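Local coordinates for phosphonopyruvate hydrolase (Variovorax sp., PDB 2DUA) that hydrolyses the carbon–phosphorus bond of phosphonopyruvate, giving pyruvate and phosphate, with magnesium, cobalt or manganese as the divalent metal cofactor, at the interface of chains A and B and the interface of chains A and C. Sequence-based numbering; all coordinates share one arbitrary frame. Chains: chain A/B/C, Phosphonopyruvate hydrolase.

Contact 1 and contact 2 join chain A to two different copies of the same protein, B and C, each through a two-fold symmetric interface. Their centres, averaged over C-alpha atoms, lie about 32 Å apart, and they share no residues of chain A. Contact 1 uses loops and the start of helix 89-101, whereas contact 2 sets the start of helix 237-256 of chain A, with strand residues beside it, against the end of that helix and the following loop in chain C. Two different two-fold interfaces are consistent with the homotetramer. Their centres lie about 16 Å and 15 Å respectively from A:Asp54, the probable nucleophile.

Contact 1: the interface of chains A and B. Residues chain A 86-88, 91, 114; chain B 114-116.
The rings of A:Phe114 and B:Phe114 meet at their edges across the two-fold interface, CE2 of A:Phe114 lying 3.9 Å from CE2 of B:Phe114. They cross obliquely and each touches the rim of the other, so that like residues pair without stacking. One face of the B:Phe114 ring carries CB of its own neighbour B:Pro115, set off toward the rim; at the ring edge lie the backbone O of A:Phe86 and the partner phenylalanine. This is the phosphonopyruvate hydrolase of the PEP mutase family, whose subunits are (β/α)-barrels, and the residues here belong to loops and to the start of helix 89-101.

The tip of B:Phe114 reaches the A:Gly87 backbone, its CZ 3.7 Å from A:Gly87 CA. Glycine suits this spot because a side chain here would run into the amide of A:Asn91 and press toward the phenylalanine ring, and its backbone torsions are ones that bulkier residues adopt only at a cost. A:Asn91 and B:Phe114 point tip to tip, the amide and ring planes 73° apart, with ND2 of A:Asn91 4.1 Å from CZ of the ring.

B:Pro115 follows a cis peptide bond. Its ring slides past A:Asn88 in the opposite direction, CG lying 3.8 Å from A:Asn88 CB, while its CD is 3.5 Å from the carbonyl O of A:Phe114. The rigid ring offers an apolar surface, and proline brings no N-H that would need an acceptor.

A:Asn88 works at both ends of its amide. ND2 donates to the backbone O of B:Lys116 at 2.9 Å, in a bond almost straight at the hydrogen (176°); the acceptor lies in the amide plane, but the donor is tilted from the carbonyl plane. OD1 accepts the backbone N of A:Asn91 at 3.3 Å, capping helix 89-101. With CG between the backbone N and carbonyl carbon (chi1 58°), the amide faces its own helix and chain B together. Both bonds limit its rotation, and asparagine suits the place by supplying donor and acceptor in one flat group.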
loop_
_atom_site.group_PDB
_atom_site.type_symbol
_atom_site.label_atom_id
_atom_site.label_comp_id
_atom_site.label_asym_id
_atom_site.label_seq_id
_atom_site.Cartn_x
_atom_site.Cartn_y
_atom_site.Cartn_z
ATOM N N PHE A 86 -16.667 4.632 6.279
ATOM C CA PHE A 86 -16.358 3.368 5.573
ATOM C C PHE A 86 -17.201 2.168 6.044
ATOM O O PHE A 86 -16.748 1.010 5.980
ATOM C CB PHE A 86 -14.874 3.036 5.719
ATOM C CG PHE A 86 -13.981 4.134 5.229
ATOM C CD1 PHE A 86 -13.871 4.387 3.878
ATOM C CD2 PHE A 86 -13.326 4.977 6.128
ATOM C CE1 PHE A 86 -13.107 5.508 3.416
ATOM C CE2 PHE A 86 -12.578 6.064 5.686
ATOM C CZ PHE A 86 -12.472 6.335 4.325
ATOM N N GLY A 87 -18.429 2.434 6.484
ATOM C CA GLY A 87 -19.268 1.335 6.895
ATOM C C GLY A 87 -20.197 1.809 7.969
ATOM O O GLY A 87 -20.582 2.959 7.963
ATOM N N ASN A 88 -20.541 0.938 8.895
ATOM C CA ASN A 88 -21.433 1.310 10.005
ATOM C C ASN A 88 -20.586 1.631 11.263
ATOM O O ASN A 88 -19.363 1.781 11.176
ATOM C CB ASN A 88 -22.387 0.132 10.293
ATOM C CG ASN A 88 -21.631 -1.175 10.639
ATOM O OD1 ASN A 88 -20.474 -1.144 11.054
ATOM N ND2 ASN A 88 -22.326 -2.342 10.484
ATOM N N ASN A 91 -17.367 -0.386 11.680
ATOM C CA ASN A 91 -16.267 0.073 10.836
ATOM C C ASN A 91 -15.673 1.359 11.378
ATOM O O ASN A 91 -14.449 1.498 11.411
ATOM C CB ASN A 91 -16.722 0.307 9.405
ATOM C CG ASN A 91 -17.132 -0.939 8.765
ATOM O OD1 ASN A 91 -16.270 -1.752 8.394
ATOM N ND2 ASN A 91 -18.429 -1.158 8.648
ATOM N N PHE A 114 -24.491 4.941 2.749
ATOM C CA PHE A 114 -23.497 4.444 1.824
ATOM C C PHE A 114 -23.847 3.001 1.662
ATOM O O PHE A 114 -24.103 2.309 2.646
ATOM C CB PHE A 114 -22.068 4.522 2.338
ATOM C CG PHE A 114 -21.063 3.819 1.415
ATOM C CD1 PHE A 114 -20.765 4.356 0.137
ATOM C CD2 PHE A 114 -20.560 2.557 1.747
ATOM C CE1 PHE A 114 -19.984 3.619 -0.807
ATOM C CE2 PHE A 114 -19.784 1.809 0.827
ATOM C CZ PHE A 114 -19.501 2.345 -0.455
ATOM N N PHE B 114 -24.680 -4.001 2.582
ATOM C CA PHE B 114 -23.493 -3.547 3.272
ATOM C C PHE B 114 -23.745 -2.091 3.499
ATOM O O PHE B 114 -24.179 -1.387 2.590
ATOM C CB PHE B 114 -22.211 -3.676 2.463
ATOM C CG PHE B 114 -21.006 -3.016 3.147
ATOM C CD1 PHE B 114 -20.462 -3.568 4.334
ATOM C CD2 PHE B 114 -20.538 -1.772 2.710
ATOM C CE1 PHE B 114 -19.469 -2.865 5.085
ATOM C CE2 PHE B 114 -19.556 -1.058 3.438
ATOM C CZ PHE B 114 -19.024 -1.609 4.633
ATOM N N PRO B 115 -23.507 -1.615 4.729
ATOM C CA PRO B 115 -23.027 -2.420 5.852
ATOM C C PRO B 115 -24.212 -2.981 6.626
ATOM O O PRO B 115 -25.369 -2.594 6.392
ATOM C CB PRO B 115 -22.255 -1.419 6.691
ATOM C CG PRO B 115 -23.109 -0.126 6.533
ATOM C CD PRO B 115 -23.407 -0.165 5.014
ATOM N N LYS B 116 -23.928 -3.887 7.552
ATOM C CA LYS B 116 -24.964 -4.481 8.391
ATOM C C LYS B 116 -25.694 -3.379 9.184
ATOM O O LYS B 116 -25.086 -2.366 9.608
ATOM C CB LYS B 116 -24.331 -5.468 9.374
ATOM C CG LYS B 116 -25.343 -6.116 10.304
ATOM C CD LYS B 116 -24.717 -6.597 11.621
ATOM C CE LYS B 116 -23.610 -7.603 11.377
ATOM N NZ LYS B 116 -23.337 -8.404 12.607
#

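Contact 2: the interface of chains A and C. Residues chain A 20, 213, 234, 237, 240-241; chain C 253, 259, 263, 266-267.
A:Arg240 lies alongside the carbonyl of C:Pro267, which its CB, CG and CD pass in turn, with CG 3.7 Å from C:Pro267 O. A bend at chi3 (71°) then turns the chain so that NE donates to that oxygen at 2.9 Å, nearly straight (176° at the hydrogen). At the tip, NH2 forms a salt bridge with C:Asp263 OD2 at 3.0 Å, meeting the carboxylate from above its plane, and also binds water 2, held by the backbone O atoms of C:Asp263 and C:Leu266. NH1 binds water 1, which links A:Thr213 O, A:His237 NE2 and C:Asp263 OD2. C:Pro267 O, C:Asp263 OD2 and the two waters lie round the guanidinium edge, while C:Leu266 CD1 covers one face, 4.1 Å from CZ of A:Arg240. Arginine suits this place because its flat, many-donor tip serves charge, carbonyl and water together. An alanine here would probably leave C:Asp263 without its charged mate and C:Pro267 O without this donor, opening a gap beside C:Leu266.

Branched and flexible apolar groups fill the neighbouring surface. C:Ile259 CG2 lies 3.5 Å from A:Tyr234 CD1 and also over one face of A:His237 toward its rim, while CD1 meets the NE2 of that histidine at 3.5 Å. C:Ile253 lays CG2 over one face of A:Tyr234 toward the rim, and its CD1 meets A:Met20 CE tip to tip at 3.6 Å. C:Leu266 CD2 rests against CA of A:Ala241, where a small side chain probably lets the leucine approach the helix. Together they fasten the end of helix 237-256 and the stretch after it in chain C to chain A, helping to hold the oligomer together.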
loop_
_atom_site.group_PDB
_atom_site.type_symbol
_atom_site.label_atom_id
_atom_site.label_comp_id
_atom_site.label_asym_id
_atom_site.label_seq_id
_atom_site.Cartn_x
_atom_site.Cartn_y
_atom_site.Cartn_z
ATOM N N MET A 20 -6.924 24.467 4.748
ATOM C CA MET A 20 -6.868 24.389 3.278
ATOM C C MET A 20 -6.732 22.935 2.792
ATOM O O MET A 20 -6.010 22.077 3.403
ATOM C CB MET A 20 -5.665 25.253 2.780
ATOM C CG MET A 20 -5.315 25.124 1.291
ATOM S SD MET A 20 -6.657 25.603 0.291
ATOM C CE MET A 20 -6.632 27.440 0.353
ATOM N N THR A 213 -17.432 26.641 -0.548
ATOM C CA THR A 213 -16.857 26.608 -1.901
ATOM C C THR A 213 -17.819 27.201 -2.922
ATOM O O THR A 213 -17.389 27.840 -3.877
ATOM C CB THR A 213 -16.475 25.143 -2.328
ATOM O OG1 THR A 213 -17.602 24.283 -2.161
ATOM C CG2 THR A 213 -15.355 24.586 -1.418
ATOM N N TYR A 234 -11.339 25.573 3.054
ATOM C CA TYR A 234 -11.270 25.863 1.605
ATOM C C TYR A 234 -11.229 24.442 1.006
ATOM O O TYR A 234 -10.207 23.757 1.020
ATOM C CB TYR A 234 -10.012 26.670 1.361
ATOM C CG TYR A 234 -10.178 28.066 1.926
ATOM C CD1 TYR A 234 -10.976 29.009 1.260
ATOM C CD2 TYR A 234 -9.596 28.436 3.124
ATOM C CE1 TYR A 234 -11.181 30.298 1.793
ATOM C CE2 TYR A 234 -9.814 29.763 3.683
ATOM C CZ TYR A 234 -10.610 30.652 2.979
ATOM O OH TYR A 234 -10.869 31.912 3.483
ATOM N N HIS A 237 -9.628 24.169 -3.576
ATOM C CA HIS A 237 -8.885 25.159 -4.331
ATOM C C HIS A 237 -7.488 24.743 -4.745
ATOM O O HIS A 237 -6.954 25.293 -5.718
ATOM C CB HIS A 237 -8.855 26.460 -3.535
ATOM C CG HIS A 237 -10.230 26.928 -3.152
ATOM N ND1 HIS A 237 -10.891 26.456 -2.037
ATOM C CD2 HIS A 237 -11.140 27.661 -3.851
ATOM C CE1 HIS A 237 -12.154 26.862 -2.079
ATOM N NE2 HIS A 237 -12.329 27.599 -3.170
ATOM N N ARG A 240 -7.802 22.723 -7.891
ATOM C CA ARG A 240 -8.239 23.580 -9.001
ATOM C C ARG A 240 -7.081 24.462 -9.493
ATOM O O ARG A 240 -6.874 24.587 -10.704
ATOM C CB ARG A 240 -9.456 24.418 -8.587
ATOM C CG ARG A 240 -10.749 23.545 -8.532
ATOM C CD ARG A 240 -11.818 24.247 -7.628
ATOM N NE ARG A 240 -12.364 25.460 -8.274
ATOM C CZ ARG A 240 -13.054 26.385 -7.600
ATOM N NH1 ARG A 240 -13.268 26.229 -6.287
ATOM N NH2 ARG A 240 -13.529 27.442 -8.231
ATOM N N ALA A 241 -6.328 25.029 -8.559
ATOM C CA ALA A 241 -5.201 25.870 -8.917
ATOM C C ALA A 241 -4.175 25.024 -9.721
ATOM O O ALA A 241 -3.665 25.465 -10.769
ATOM C CB ALA A 241 -4.535 26.468 -7.613
ATOM N N ILE C 253 -5.238 34.029 -1.277
ATOM C CA ILE C 253 -6.329 33.795 -0.319
ATOM C C ILE C 253 -5.984 34.367 1.078
ATOM O O ILE C 253 -6.811 35.008 1.730
ATOM C CB ILE C 253 -6.640 32.275 -0.221
ATOM C CG1 ILE C 253 -7.216 31.796 -1.557
ATOM C CG2 ILE C 253 -7.596 31.979 0.959
ATOM C CD1 ILE C 253 -7.508 30.254 -1.642
ATOM N N ILE C 259 -11.536 33.776 -0.784
ATOM C CA ILE C 259 -11.486 33.381 -2.196
ATOM C C ILE C 259 -12.315 34.279 -3.118
ATOM O O ILE C 259 -12.532 33.928 -4.284
ATOM C CB ILE C 259 -11.997 31.915 -2.363
ATOM C CG1 ILE C 259 -13.377 31.753 -1.723
ATOM C CG2 ILE C 259 -11.035 30.941 -1.624
ATOM C CD1 ILE C 259 -13.992 30.444 -1.995
ATOM N N ASP C 263 -11.543 33.062 -6.988
ATOM C CA ASP C 263 -12.426 32.030 -7.528
ATOM C C ASP C 263 -12.717 32.065 -9.025
ATOM O O ASP C 263 -12.752 31.013 -9.668
ATOM C CB ASP C 263 -13.745 32.049 -6.767
ATOM C CG ASP C 263 -14.716 30.994 -7.240
ATOM O OD1 ASP C 263 -15.607 31.324 -8.067
ATOM O OD2 ASP C 263 -14.610 29.825 -6.781
ATOM N N LEU C 266 -9.899 30.506 -11.285
ATOM C CA LEU C 266 -9.724 29.040 -11.220
ATOM C C LEU C 266 -10.630 28.182 -12.119
ATOM O O LEU C 266 -11.745 28.588 -12.466
ATOM C CB LEU C 266 -10.021 28.568 -9.777
ATOM C CG LEU C 266 -9.205 29.159 -8.633
ATOM C CD1 LEU C 266 -9.744 28.728 -7.219
ATOM C CD2 LEU C 266 -7.773 28.661 -8.871
ATOM N N PRO C 267 -10.176 26.949 -12.473
ATOM C CA PRO C 267 -11.033 26.069 -13.276
ATOM C C PRO C 267 -12.219 25.824 -12.332
ATOM O O PRO C 267 -12.052 25.883 -11.094
ATOM C CB PRO C 267 -10.125 24.765 -13.360
ATOM C CG PRO C 267 -8.748 25.327 -13.428
ATOM C CD PRO C 267 -8.770 26.475 -12.386
HETATM O O HOH W 1 -14.653 28.143 -4.608
HETATM O O HOH W 2 -13.934 28.954 -10.707
#